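Local coordinates for protein LP04448p (Drosophila melanogaster, PDB 4QMH) that probably promotes microtubule polymerization as the XMAP215-family protein Mini spindles, which uses an array of TOG domains, of which this is the fourth, at residues A21-M26 against A59-H64; K32-G37 against A71-T76; T39-I44 against L78-Q83; Q83-M88 against I122-E127. All blocks are in the same frame, centred on the assembly; numbering follows the deposited sequence.

How the contacts relate
All four contacts lie in one half of an all-helical TOG domain, whose helices stack side by side. Contacts 2 and 3 join the same pair, helix 31-48 and helix 71-88, with centres 11 Å apart along it. Contact 1 joins helix 20-26 to helix 58-66, the shorter helices beside that pair. Its centre is 11 Å from contact 2 and 12 Å from contact 3. The segments of contacts 1, 2 and 3 alternate along the chain. Contact 4 comes after them and carries the stack from helix 71-88 to helix 112-129. It shares Q83 with contact 3. Contacts 2 to 4 thus join three successive long helices, 31-48, 71-88 and 112-129, within one TOG domain.

Contact 1: residues A21-M26 against A59-H64; sequences ALLKEM and APALAH
L23 and M26 of helix 20-26 meet A61 and L62 of helix 58-66 in the TOG domain, a stack of HEAT-type helices. The two segments run almost parallel, 11° apart, with axes 10.7 Å apart at closest approach. Every contact across is apolar. CD2 of L23 rests on CB of A61 at 3.7 Å. CG of L23 lies beside its own backbone N (chi1 -62°), and this brings the methyl over to the other helix. M26 sets out directly toward helix 58-66. Its chain is extended to SD and bends there (chi3 59°), which turns CE to both A61 and L62. CE is 4.0 Å from CD2 of L62 and 4.3 Å from CB of A61. The A61 methyl is thus touched by both residues of helix 20-26. L62 starts away from that helix, but its CD2 comes back to M26. It also packs on L41 of helix 31-48 and L84 of helix 71-88, which ties the contact to the core. The one side-chain hydrogen bond here stays within helix 58-66. ND1 of H64 donates to O of P60 at 3.1 Å, from the face of the carbonyl opposite to H64 N.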
loop_
_atom_site.group_PDB
_atom_site.type_symbol
_atom_site.label_atom_id
_atom_site.label_comp_id
_atom_site.label_asym_id
_atom_site.label_seq_id
_atom_site.Cartn_x
_atom_site.Cartn_y
_atom_site.Cartn_z
ATOM N N ALA A 21 -21.994 18.687 0.895
ATOM C CA ALA A 21 -22.090 18.991 2.323
ATOM C C ALA A 21 -21.327 17.967 3.156
ATOM O O ALA A 21 -20.629 18.330 4.107
ATOM C CB ALA A 21 -23.546 19.062 2.770
ATOM N N LEU A 22 -21.479 16.692 2.812
ATOM C CA LEU A 22 -20.764 15.638 3.524
ATOM C C LEU A 22 -19.259 15.827 3.360
ATOM O O LEU A 22 -18.516 15.766 4.329
ATOM C CB LEU A 22 -21.186 14.253 3.034
ATOM C CG LEU A 22 -20.370 13.098 3.613
ATOM C CD1 LEU A 22 -20.576 12.992 5.127
ATOM C CD2 LEU A 22 -20.752 11.804 2.922
ATOM N N LEU A 23 -18.805 16.077 2.132
ATOM C CA LEU A 23 -17.379 16.280 1.904
ATOM C C LEU A 23 -16.849 17.507 2.637
ATOM O O LEU A 23 -15.739 17.503 3.162
ATOM C CB LEU A 23 -17.076 16.374 0.411
ATOM C CG LEU A 23 -17.419 15.106 -0.369
ATOM C CD1 LEU A 23 -17.120 15.306 -1.858
ATOM C CD2 LEU A 23 -16.656 13.901 0.182
ATOM N N LYS A 24 -17.653 18.561 2.680
ATOM C CA LYS A 24 -17.264 19.757 3.406
ATOM C C LYS A 24 -17.141 19.488 4.905
ATOM O O LYS A 24 -16.198 19.958 5.548
ATOM C CB LYS A 24 -18.272 20.874 3.149
ATOM C CG LYS A 24 -17.920 22.183 3.844
ATOM C CD LYS A 24 -18.897 23.278 3.444
ATOM C CE LYS A 24 -18.886 24.423 4.453
ATOM N NZ LYS A 24 -19.940 25.439 4.139
ATOM N N GLU A 25 -18.084 18.729 5.459
ATOM C CA GLU A 25 -18.011 18.369 6.879
ATOM C C GLU A 25 -16.763 17.532 7.156
ATOM O O GLU A 25 -16.050 17.763 8.134
ATOM C CB GLU A 25 -19.257 17.607 7.334
ATOM C CG GLU A 25 -19.295 17.427 8.844
ATOM C CD GLU A 25 -20.622 16.899 9.342
ATOM O OE1 GLU A 25 -21.200 16.018 8.680
ATOM O OE2 GLU A 25 -21.082 17.372 10.402
ATOM N N MET A 26 -16.499 16.568 6.280
ATOM C CA MET A 26 -15.325 15.705 6.411
ATOM C C MET A 26 -14.002 16.475 6.398
ATOM O O MET A 26 -13.004 16.001 6.947
ATOM C CB MET A 26 -15.312 14.641 5.299
ATOM C CG MET A 26 -16.347 13.542 5.481
ATOM S SD MET A 26 -16.414 12.426 4.070
ATOM C CE MET A 26 -14.726 11.826 4.036
ATOM N N ALA A 59 -13.086 9.215 -2.843
ATOM C CA ALA A 59 -11.750 8.625 -2.703
ATOM C C ALA A 59 -10.661 9.650 -2.394
ATOM O O ALA A 59 -9.884 9.461 -1.464
ATOM C CB ALA A 59 -11.378 7.747 -3.922
ATOM N N PRO A 60 -10.605 10.755 -3.154
ATOM C CA PRO A 60 -9.597 11.761 -2.804
ATOM C C PRO A 60 -9.866 12.372 -1.425
ATOM O O PRO A 60 -8.926 12.688 -0.691
ATOM C CB PRO A 60 -9.748 12.814 -3.903
ATOM C CG PRO A 60 -10.442 12.115 -5.032
ATOM C CD PRO A 60 -11.323 11.084 -4.398
ATOM N N ALA A 61 -11.140 12.507 -1.078
ATOM C CA ALA A 61 -11.519 13.016 0.236
ATOM C C ALA A 61 -10.989 12.109 1.341
ATOM O O ALA A 61 -10.420 12.588 2.318
ATOM C CB ALA A 61 -13.028 13.157 0.342
ATOM N N LEU A 62 -11.177 10.798 1.180
ATOM C CA LEU A 62 -10.656 9.841 2.160
ATOM C C LEU A 62 -9.135 9.826 2.213
ATOM O O LEU A 62 -8.549 9.620 3.277
ATOM C CB LEU A 62 -11.163 8.425 1.881
ATOM C CG LEU A 62 -12.637 8.165 2.188
ATOM C CD1 LEU A 62 -13.019 6.765 1.745
ATOM C CD2 LEU A 62 -12.874 8.338 3.683
ATOM N N ALA A 63 -8.502 10.040 1.067
ATOM C CA ALA A 63 -7.043 10.054 1.013
ATOM C C ALA A 63 -6.474 11.130 1.949
ATOM O O ALA A 63 -5.525 10.875 2.712
ATOM C CB ALA A 63 -6.572 10.261 -0.417
ATOM N N HIS A 64 -7.074 12.313 1.923
ATOM C CA HIS A 64 -6.661 13.372 2.836
ATOM C C HIS A 64 -6.848 12.961 4.302
ATOM O O HIS A 64 -6.027 13.291 5.167
ATOM C CB HIS A 64 -7.435 14.661 2.558
ATOM C CG HIS A 64 -6.949 15.423 1.366
ATOM N ND1 HIS A 64 -7.597 15.395 0.151
ATOM C CD2 HIS A 64 -5.891 16.252 1.210
ATOM C CE1 HIS A 64 -6.954 16.167 -0.706
ATOM N NE2 HIS A 64 -5.914 16.699 -0.090
#

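Contact 2: residues K32-G37 against A71-T76; sequences KTRNEG and AKIAQT
R34 and N35 of helix 31-48 take the tip of I73 from helix 71-88 between them. The two segments run nearly parallel, 13° apart, as neighbouring long helices of the HEAT-repeat stack that forms the TOG domain. R34 offers its aliphatic start: its CB lies 4.0 Å from CD1 of I73. The charged end of R34 is held elsewhere. NE makes a salt bridge with D68 and NH1 a hydrogen bond with the backbone O of D28. N35 comes next and gives the closest packing. CD1 of I73 sits 3.5 Å from the backbone N of N35 and 3.6 Å from its CB. The methyl therefore presses on the helix backbone itself. CG of N35 is anti to the backbone N (chi1 -176°), and the amide ends on the side of T76. OD1 of N35 and OG1 of T76 are 4.2 Å apart, and two waters span them. The first water donates to OD1 of N35 at 2.7 Å and also to OG1 of T76. The second donates to the same OD1 at 2.8 Å and to the same OG1 at 2.6 Å. The seam thus has an apolar part around I73 and a wet part beside it. Two water hydrogens on OD1 would probably favour this turn of the N35 amide, and the polar link between N35 and T76 runs through solvent.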
loop_
_atom_site.group_PDB
_atom_site.type_symbol
_atom_site.label_atom_id
_atom_site.label_comp_id
_atom_site.label_asym_id
_atom_site.label_seq_id
_atom_site.Cartn_x
_atom_site.Cartn_y
_atom_site.Cartn_z
ATOM N N LYS A 32 -13.265 17.334 15.449
ATOM C CA LYS A 32 -14.519 16.739 15.908
ATOM C C LYS A 32 -15.570 16.790 14.811
ATOM O O LYS A 32 -16.381 15.878 14.684
ATOM C CB LYS A 32 -15.017 17.412 17.191
ATOM C CG LYS A 32 -14.122 17.140 18.373
ATOM C CD LYS A 32 -14.660 17.751 19.648
ATOM C CE LYS A 32 -13.770 17.394 20.825
ATOM N NZ LYS A 32 -14.168 18.111 22.067
ATOM N N THR A 33 -15.538 17.844 14.001
ATOM C CA THR A 33 -16.479 17.964 12.892
ATOM C C THR A 33 -16.131 17.004 11.755
ATOM O O THR A 33 -17.018 16.380 11.178
ATOM C CB THR A 33 -16.548 19.402 12.375
ATOM O OG1 THR A 33 -16.960 20.256 13.454
ATOM C CG2 THR A 33 -17.545 19.519 11.229
ATOM N N ARG A 34 -14.846 16.885 11.429
ATOM C CA ARG A 34 -14.421 15.855 10.477
ATOM C C ARG A 34 -14.896 14.472 10.930
ATOM O O ARG A 34 -15.322 13.645 10.124
ATOM C CB ARG A 34 -12.892 15.845 10.302
ATOM C CG ARG A 34 -12.310 17.212 9.977
ATOM C CD ARG A 34 -10.998 17.112 9.220
ATOM N NE ARG A 34 -9.842 16.826 10.070
ATOM C CZ ARG A 34 -9.300 17.704 10.916
ATOM N NH1 ARG A 34 -9.842 18.909 11.070
ATOM N NH2 ARG A 34 -8.236 17.365 11.632
ATOM N N ASN A 35 -14.823 14.220 12.229
ATOM C CA ASN A 35 -15.224 12.920 12.745
ATOM C C ASN A 35 -16.717 12.683 12.551
ATOM O O ASN A 35 -17.145 11.573 12.241
ATOM C CB ASN A 35 -14.871 12.800 14.226
ATOM C CG ASN A 35 -15.193 11.430 14.780
ATOM O OD1 ASN A 35 -14.651 10.433 14.318
ATOM N ND2 ASN A 35 -16.080 11.374 15.774
ATOM N N GLU A 36 -17.500 13.737 12.738
ATOM C CA GLU A 36 -18.934 13.656 12.496
ATOM C C GLU A 36 -19.222 13.280 11.049
ATOM O O GLU A 36 -20.157 12.524 10.771
ATOM C CB GLU A 36 -19.626 14.967 12.861
ATOM C CG GLU A 36 -19.584 15.294 14.348
ATOM C CD GLU A 36 -20.320 14.273 15.196
ATOM O OE1 GLU A 36 -21.256 13.628 14.675
ATOM O OE2 GLU A 36 -19.968 14.126 16.385
ATOM N N GLY A 37 -18.427 13.814 10.128
ATOM C CA GLY A 37 -18.556 13.467 8.725
ATOM C C GLY A 37 -18.277 12.000 8.503
ATOM O O GLY A 37 -19.019 11.312 7.800
ATOM N N ALA A 71 -4.644 12.088 14.884
ATOM C CA ALA A 71 -4.450 10.636 14.855
ATOM C C ALA A 71 -5.758 9.852 14.895
ATOM O O ALA A 71 -5.894 8.826 14.227
ATOM C CB ALA A 71 -3.536 10.201 15.996
ATOM N N LYS A 72 -6.714 10.321 15.691
ATOM C CA LYS A 72 -8.015 9.661 15.783
ATOM C C LYS A 72 -8.712 9.608 14.426
ATOM O O LYS A 72 -9.262 8.579 14.038
ATOM C CB LYS A 72 -8.903 10.360 16.816
ATOM C CG LYS A 72 -8.318 10.356 18.227
ATOM C CD LYS A 72 -9.141 11.224 19.172
ATOM C CE LYS A 72 -8.539 11.271 20.571
ATOM N NZ LYS A 72 -9.233 12.286 21.411
ATOM N N ILE A 73 -8.686 10.726 13.706
ATOM C CA ILE A 73 -9.298 10.779 12.382
ATOM C C ILE A 73 -8.591 9.826 11.415
ATOM O O ILE A 73 -9.235 9.092 10.668
ATOM C CB ILE A 73 -9.256 12.204 11.791
ATOM C CG1 ILE A 73 -10.092 13.173 12.631
ATOM C CG2 ILE A 73 -9.737 12.200 10.345
ATOM C CD1 ILE A 73 -11.588 12.838 12.647
ATOM N N ALA A 74 -7.261 9.841 11.435
ATOM C CA ALA A 74 -6.487 8.971 10.558
ATOM C C ALA A 74 -6.790 7.495 10.814
ATOM O O ALA A 74 -6.902 6.702 9.875
ATOM C CB ALA A 74 -4.993 9.254 10.711
ATOM N N GLN A 75 -6.917 7.128 12.086
ATOM C CA GLN A 75 -7.230 5.758 12.455
ATOM C C GLN A 75 -8.652 5.373 12.058
ATOM O O GLN A 75 -8.885 4.294 11.515
ATOM C CB GLN A 75 -7.003 5.553 13.946
ATOM C CG GLN A 75 -5.536 5.696 14.312
ATOM C CD GLN A 75 -5.325 6.021 15.769
ATOM O OE1 GLN A 75 -6.243 5.902 16.581
ATOM N NE2 GLN A 75 -4.105 6.442 16.113
ATOM N N THR A 76 -9.596 6.273 12.312
ATOM C CA THR A 76 -10.985 6.035 11.945
ATOM C C THR A 76 -11.094 5.833 10.439
ATOM O O THR A 76 -11.848 4.969 9.959
ATOM C CB THR A 76 -11.891 7.199 12.396
ATOM O OG1 THR A 76 -11.877 7.273 13.830
ATOM C CG2 THR A 76 -13.335 6.976 11.927
HETATM O O HOH W 1 -12.129 9.723 15.007
HETATM O O HOH W 2 -13.562 8.183 15.654
#

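Contact 3: residues T39-I44 against L78-Q83; sequences TKLQAI and LAICEQ
Q83 of helix 71-88 reaches across to Q42 of helix 31-48. Its CB points toward the other helix; CG is anti to the backbone N (chi1 175°), and the chain runs on extended. Its CD comes 3.9 Å from CG of Q42. There the amide divides. OE1 lies against the aliphatic part of Q42, 3.2 Å from CG. NE2 donates to the backbone O of Q42 at 3.0 Å. This bond lies in the carbonyl plane, on a lone pair, and is somewhat bent (147°). The two side chains cross at about a right angle, their amide planes 35° apart. The bond ties a side chain to the backbone of the preceding long helix in the HEAT-repeat stack of the TOG domain. OE1 of Q42 has its own hydrogen bond, to S46 one turn on. With an alanine here in place of Q83, the O of Q42 would probably lose this donor, and a gap would open beside I45 and S46, which the glutamine also touches. Deeper in the same seam, CD2 of L41 meets CG2 of I80 at 3.8 Å. I80 packs further on L38 and I45 of helix 31-48, and L41 on L58 and L62 of helix 58-66.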
loop_
_atom_site.group_PDB
_atom_site.type_symbol
_atom_site.label_atom_id
_atom_site.label_comp_id
_atom_site.label_asym_id
_atom_site.label_seq_id
_atom_site.Cartn_x
_atom_site.Cartn_y
_atom_site.Cartn_z
ATOM N N THR A 39 -18.558 9.719 10.680
ATOM C CA THR A 39 -19.631 8.962 11.330
ATOM C C THR A 39 -20.801 8.776 10.377
ATOM O O THR A 39 -21.365 7.682 10.278
ATOM C CB THR A 39 -20.104 9.628 12.627
ATOM O OG1 THR A 39 -19.070 9.514 13.607
ATOM C CG2 THR A 39 -21.357 8.938 13.165
ATOM N N LYS A 40 -21.154 9.839 9.664
ATOM C CA LYS A 40 -22.239 9.769 8.685
ATOM C C LYS A 40 -21.869 8.822 7.546
ATOM O O LYS A 40 -22.703 8.042 7.087
ATOM C CB LYS A 40 -22.560 11.151 8.116
ATOM C CG LYS A 40 -23.203 12.120 9.123
ATOM C CD LYS A 40 -23.499 13.455 8.447
ATOM C CE LYS A 40 -24.226 14.412 9.369
ATOM N NZ LYS A 40 -23.357 14.926 10.455
ATOM N N LEU A 41 -20.611 8.900 7.106
ATOM C CA LEU A 41 -20.110 8.063 6.023
ATOM C C LEU A 41 -20.183 6.582 6.379
ATOM O O LEU A 41 -20.591 5.755 5.567
ATOM C CB LEU A 41 -18.660 8.442 5.689
ATOM C CG LEU A 41 -18.055 7.556 4.600
ATOM C CD1 LEU A 41 -18.849 7.656 3.309
ATOM C CD2 LEU A 41 -16.617 7.927 4.369
ATOM N N GLN A 42 -19.801 6.256 7.608
ATOM C CA GLN A 42 -19.808 4.877 8.069
ATOM C C GLN A 42 -21.220 4.312 8.003
ATOM O O GLN A 42 -21.417 3.169 7.604
ATOM C CB GLN A 42 -19.269 4.801 9.492
ATOM C CG GLN A 42 -18.942 3.386 9.963
ATOM C CD GLN A 42 -20.164 2.573 10.359
ATOM O OE1 GLN A 42 -20.134 1.339 10.331
ATOM N NE2 GLN A 42 -21.238 3.255 10.756
ATOM N N ALA A 43 -22.202 5.135 8.374
ATOM C CA ALA A 43 -23.599 4.711 8.382
ATOM C C ALA A 43 -24.130 4.508 6.960
ATOM O O ALA A 43 -24.935 3.600 6.709
ATOM C CB ALA A 43 -24.465 5.699 9.169
ATOM N N ILE A 44 -23.685 5.360 6.038
ATOM C CA ILE A 44 -24.079 5.254 4.633
ATOM C C ILE A 44 -23.604 3.925 4.063
ATOM O O ILE A 44 -24.369 3.207 3.409
ATOM C CB ILE A 44 -23.498 6.409 3.775
ATOM C CG1 ILE A 44 -24.234 7.722 4.049
ATOM C CG2 ILE A 44 -23.617 6.070 2.298
ATOM C CD1 ILE A 44 -23.486 8.943 3.556
ATOM N N LEU A 78 -8.832 4.637 8.376
ATOM C CA LEU A 78 -8.375 3.302 7.997
ATOM C C LEU A 78 -9.506 2.288 8.158
ATOM O O LEU A 78 -9.738 1.469 7.269
ATOM C CB LEU A 78 -7.150 2.872 8.808
ATOM C CG LEU A 78 -5.845 3.593 8.465
ATOM C CD1 LEU A 78 -4.843 3.413 9.607
ATOM C CD2 LEU A 78 -5.260 3.110 7.125
ATOM N N ALA A 79 -10.210 2.361 9.288
ATOM C CA ALA A 79 -11.351 1.483 9.542
ATOM C C ALA A 79 -12.406 1.650 8.459
ATOM O O ALA A 79 -12.965 0.668 7.967
ATOM C CB ALA A 79 -11.950 1.767 10.922
ATOM N N ILE A 80 -12.697 2.895 8.091
ATOM C CA ILE A 80 -13.679 3.136 7.032
ATOM C C ILE A 80 -13.244 2.578 5.682
ATOM O O ILE A 80 -14.058 2.031 4.934
ATOM C CB ILE A 80 -14.006 4.631 6.900
ATOM C CG1 ILE A 80 -14.861 5.077 8.086
ATOM C CG2 ILE A 80 -14.743 4.899 5.595
ATOM C CD1 ILE A 80 -14.977 6.578 8.216
ATOM N N CYS A 81 -11.958 2.696 5.368
ATOM C CA CYS A 81 -11.471 2.168 4.101
ATOM C C CYS A 81 -11.576 0.648 4.064
ATOM O O CYS A 81 -11.846 0.075 3.018
ATOM C CB CYS A 81 -10.037 2.622 3.819
ATOM S SG CYS A 81 -9.926 4.360 3.407
ATOM N N GLU A 82 -11.377 -0.004 5.202
ATOM C CA GLU A 82 -11.520 -1.454 5.242
ATOM C C GLU A 82 -12.983 -1.816 5.006
ATOM O O GLU A 82 -13.284 -2.725 4.230
ATOM C CB GLU A 82 -11.008 -2.048 6.556
ATOM C CG GLU A 82 -10.679 -3.531 6.440
ATOM C CD GLU A 82 -10.008 -4.092 7.677
ATOM O OE1 GLU A 82 -9.259 -3.349 8.346
ATOM O OE2 GLU A 82 -10.232 -5.283 7.979
ATOM N N GLN A 83 -13.878 -1.068 5.648
ATOM C CA GLN A 83 -15.319 -1.233 5.463
ATOM C C GLN A 83 -15.692 -1.017 3.990
ATOM O O GLN A 83 -16.506 -1.754 3.421
ATOM C CB GLN A 83 -16.061 -0.251 6.374
ATOM C CG GLN A 83 -17.568 -0.215 6.219
ATOM C CD GLN A 83 -18.207 0.916 7.014
ATOM O OE1 GLN A 83 -17.521 1.796 7.540
ATOM N NE2 GLN A 83 -19.527 0.891 7.110
#

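Contact 4: residues Q83-M88 against I122-E127; sequences QLATAM and INSFGE
A85 of helix 71-88 puts its CB between S124 and F125 of helix 112-129. The methyl points toward that helix. It lies 3.5 Å from OG of S124 and 3.6 Å from CE1 of F125. CD1 of the same ring is also near, 3.8 Å from the A85 CB. The three touching residues are all buried. The backbones come close here, with the CA atoms of A85 and F125 6.0 Å apart, and a small residue at A85 fits this spacing. The contact holds no hydrogen bond across. OG of S124 is anti to its backbone N (chi1 180°), which brings it to the methyl, and its polar partner is NZ of K128, one turn further along the same helix.

The next shell places the ring. CG of F125 lies beside its own backbone N (chi1 -86°), and the ring end comes in toward A85. F103 of helix 96-106 meets this ring edge-to-face, and V96, L99 and C92 also pack on it. Helix 71-88 is backed by I45 of helix 31-48, on which L84 and A87 rest.

Further out, OD1 of N123 is hydrogen-bonded to NE1 of W158 in helix 149-162. The contact thus joins two long, neighbouring helices of the HEAT-repeat TOG domain, with helix 31-48 before them, helix 149-162 after them and helix 96-106 packed against F125.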
loop_
_atom_site.group_PDB
_atom_site.type_symbol
_atom_site.label_atom_id
_atom_site.label_comp_id
_atom_site.label_asym_id
_atom_site.label_seq_id
_atom_site.Cartn_x
_atom_site.Cartn_y
_atom_site.Cartn_z
ATOM N N GLN A 83 -13.878 -1.068 5.648
ATOM C CA GLN A 83 -15.319 -1.233 5.463
ATOM C C GLN A 83 -15.692 -1.017 3.990
ATOM O O GLN A 83 -16.506 -1.754 3.421
ATOM C CB GLN A 83 -16.061 -0.251 6.374
ATOM C CG GLN A 83 -17.568 -0.215 6.219
ATOM C CD GLN A 83 -18.207 0.916 7.014
ATOM O OE1 GLN A 83 -17.521 1.796 7.540
ATOM N NE2 GLN A 83 -19.527 0.891 7.110
ATOM N N LEU A 84 -15.082 -0.015 3.368
ATOM C CA LEU A 84 -15.374 0.291 1.979
ATOM C C LEU A 84 -14.938 -0.865 1.078
ATOM O O LEU A 84 -15.641 -1.246 0.132
ATOM C CB LEU A 84 -14.677 1.601 1.571
ATOM C CG LEU A 84 -15.087 2.249 0.248
ATOM C CD1 LEU A 84 -16.464 2.916 0.343
ATOM C CD2 LEU A 84 -14.041 3.270 -0.166
ATOM N N ALA A 85 -13.775 -1.440 1.372
ATOM C CA ALA A 85 -13.275 -2.547 0.563
ATOM C C ALA A 85 -14.256 -3.709 0.596
ATOM O O ALA A 85 -14.594 -4.286 -0.436
ATOM C CB ALA A 85 -11.913 -3.002 1.063
ATOM N N THR A 86 -14.703 -4.046 1.798
ATOM C CA THR A 86 -15.631 -5.153 1.974
ATOM C C THR A 86 -16.924 -4.896 1.199
ATOM O O THR A 86 -17.443 -5.788 0.531
ATOM C CB THR A 86 -15.923 -5.385 3.465
ATOM O OG1 THR A 86 -14.708 -5.782 4.125
ATOM C CG2 THR A 86 -16.992 -6.469 3.643
ATOM N N ALA A 87 -17.430 -3.673 1.285
ATOM C CA ALA A 87 -18.674 -3.308 0.602
ATOM C C ALA A 87 -18.544 -3.316 -0.923
ATOM O O ALA A 87 -19.502 -3.595 -1.646
ATOM C CB ALA A 87 -19.154 -1.919 1.093
ATOM N N MET A 88 -17.348 -3.015 -1.416
ATOM C CA MET A 88 -17.151 -2.788 -2.852
ATOM C C MET A 88 -16.662 -4.032 -3.588
ATOM O O MET A 88 -16.825 -4.144 -4.807
ATOM C CB MET A 88 -16.157 -1.642 -3.045
ATOM C CG MET A 88 -16.403 -0.802 -4.262
ATOM S SD MET A 88 -15.289 0.614 -4.276
ATOM C CE MET A 88 -16.212 1.849 -3.379
ATOM N N ILE A 122 -4.347 -2.701 3.238
ATOM C CA ILE A 122 -3.610 -3.071 2.053
ATOM C C ILE A 122 -3.993 -4.475 1.621
ATOM O O ILE A 122 -4.341 -4.700 0.470
ATOM C CB ILE A 122 -2.084 -2.986 2.271
ATOM C CG1 ILE A 122 -1.666 -1.518 2.431
ATOM C CG2 ILE A 122 -1.364 -3.619 1.084
ATOM C CD1 ILE A 122 -0.228 -1.305 2.933
ATOM N N ASN A 123 -3.952 -5.413 2.557
ATOM C CA ASN A 123 -4.219 -6.801 2.201
ATOM C C ASN A 123 -5.685 -7.055 1.849
ATOM O O ASN A 123 -5.982 -7.921 1.030
ATOM C CB ASN A 123 -3.704 -7.749 3.287
ATOM C CG ASN A 123 -2.189 -7.834 3.298
ATOM O OD1 ASN A 123 -1.550 -7.768 2.247
ATOM N ND2 ASN A 123 -1.606 -7.955 4.484
ATOM N N SER A 124 -6.591 -6.290 2.450
ATOM C CA SER A 124 -7.995 -6.381 2.063
ATOM C C SER A 124 -8.214 -5.913 0.633
ATOM O O SER A 124 -8.887 -6.591 -0.156
ATOM C CB SER A 124 -8.897 -5.596 3.010
ATOM O OG SER A 124 -10.245 -5.724 2.577
ATOM N N PHE A 125 -7.659 -4.753 0.286
ATOM C CA PHE A 125 -7.753 -4.277 -1.082
ATOM C C PHE A 125 -7.073 -5.258 -2.032
ATOM O O PHE A 125 -7.569 -5.512 -3.127
ATOM C CB PHE A 125 -7.143 -2.877 -1.223
ATOM C CG PHE A 125 -8.110 -1.759 -0.908
ATOM C CD1 PHE A 125 -8.520 -1.516 0.398
ATOM C CD2 PHE A 125 -8.617 -0.963 -1.928
ATOM C CE1 PHE A 125 -9.417 -0.491 0.678
ATOM C CE2 PHE A 125 -9.510 0.064 -1.653
ATOM C CZ PHE A 125 -9.910 0.294 -0.347
ATOM N N GLY A 126 -5.944 -5.816 -1.608
ATOM C CA GLY A 126 -5.209 -6.738 -2.463
ATOM C C GLY A 126 -6.016 -7.980 -2.794
ATOM O O GLY A 126 -6.129 -8.383 -3.953
ATOM N N GLU A 127 -6.587 -8.587 -1.765
ATOM C CA GLU A 127 -7.401 -9.782 -1.935
ATOM C C GLU A 127 -8.656 -9.538 -2.766
ATOM O O GLU A 127 -9.023 -10.356 -3.607
ATOM C CB GLU A 127 -7.803 -10.339 -0.573
ATOM C CG GLU A 127 -6.627 -10.782 0.295
ATOM C CD GLU A 127 -5.772 -11.858 -0.356
ATOM O OE1 GLU A 127 -6.211 -12.453 -1.364
ATOM O OE2 GLU A 127 -4.655 -12.111 0.145
#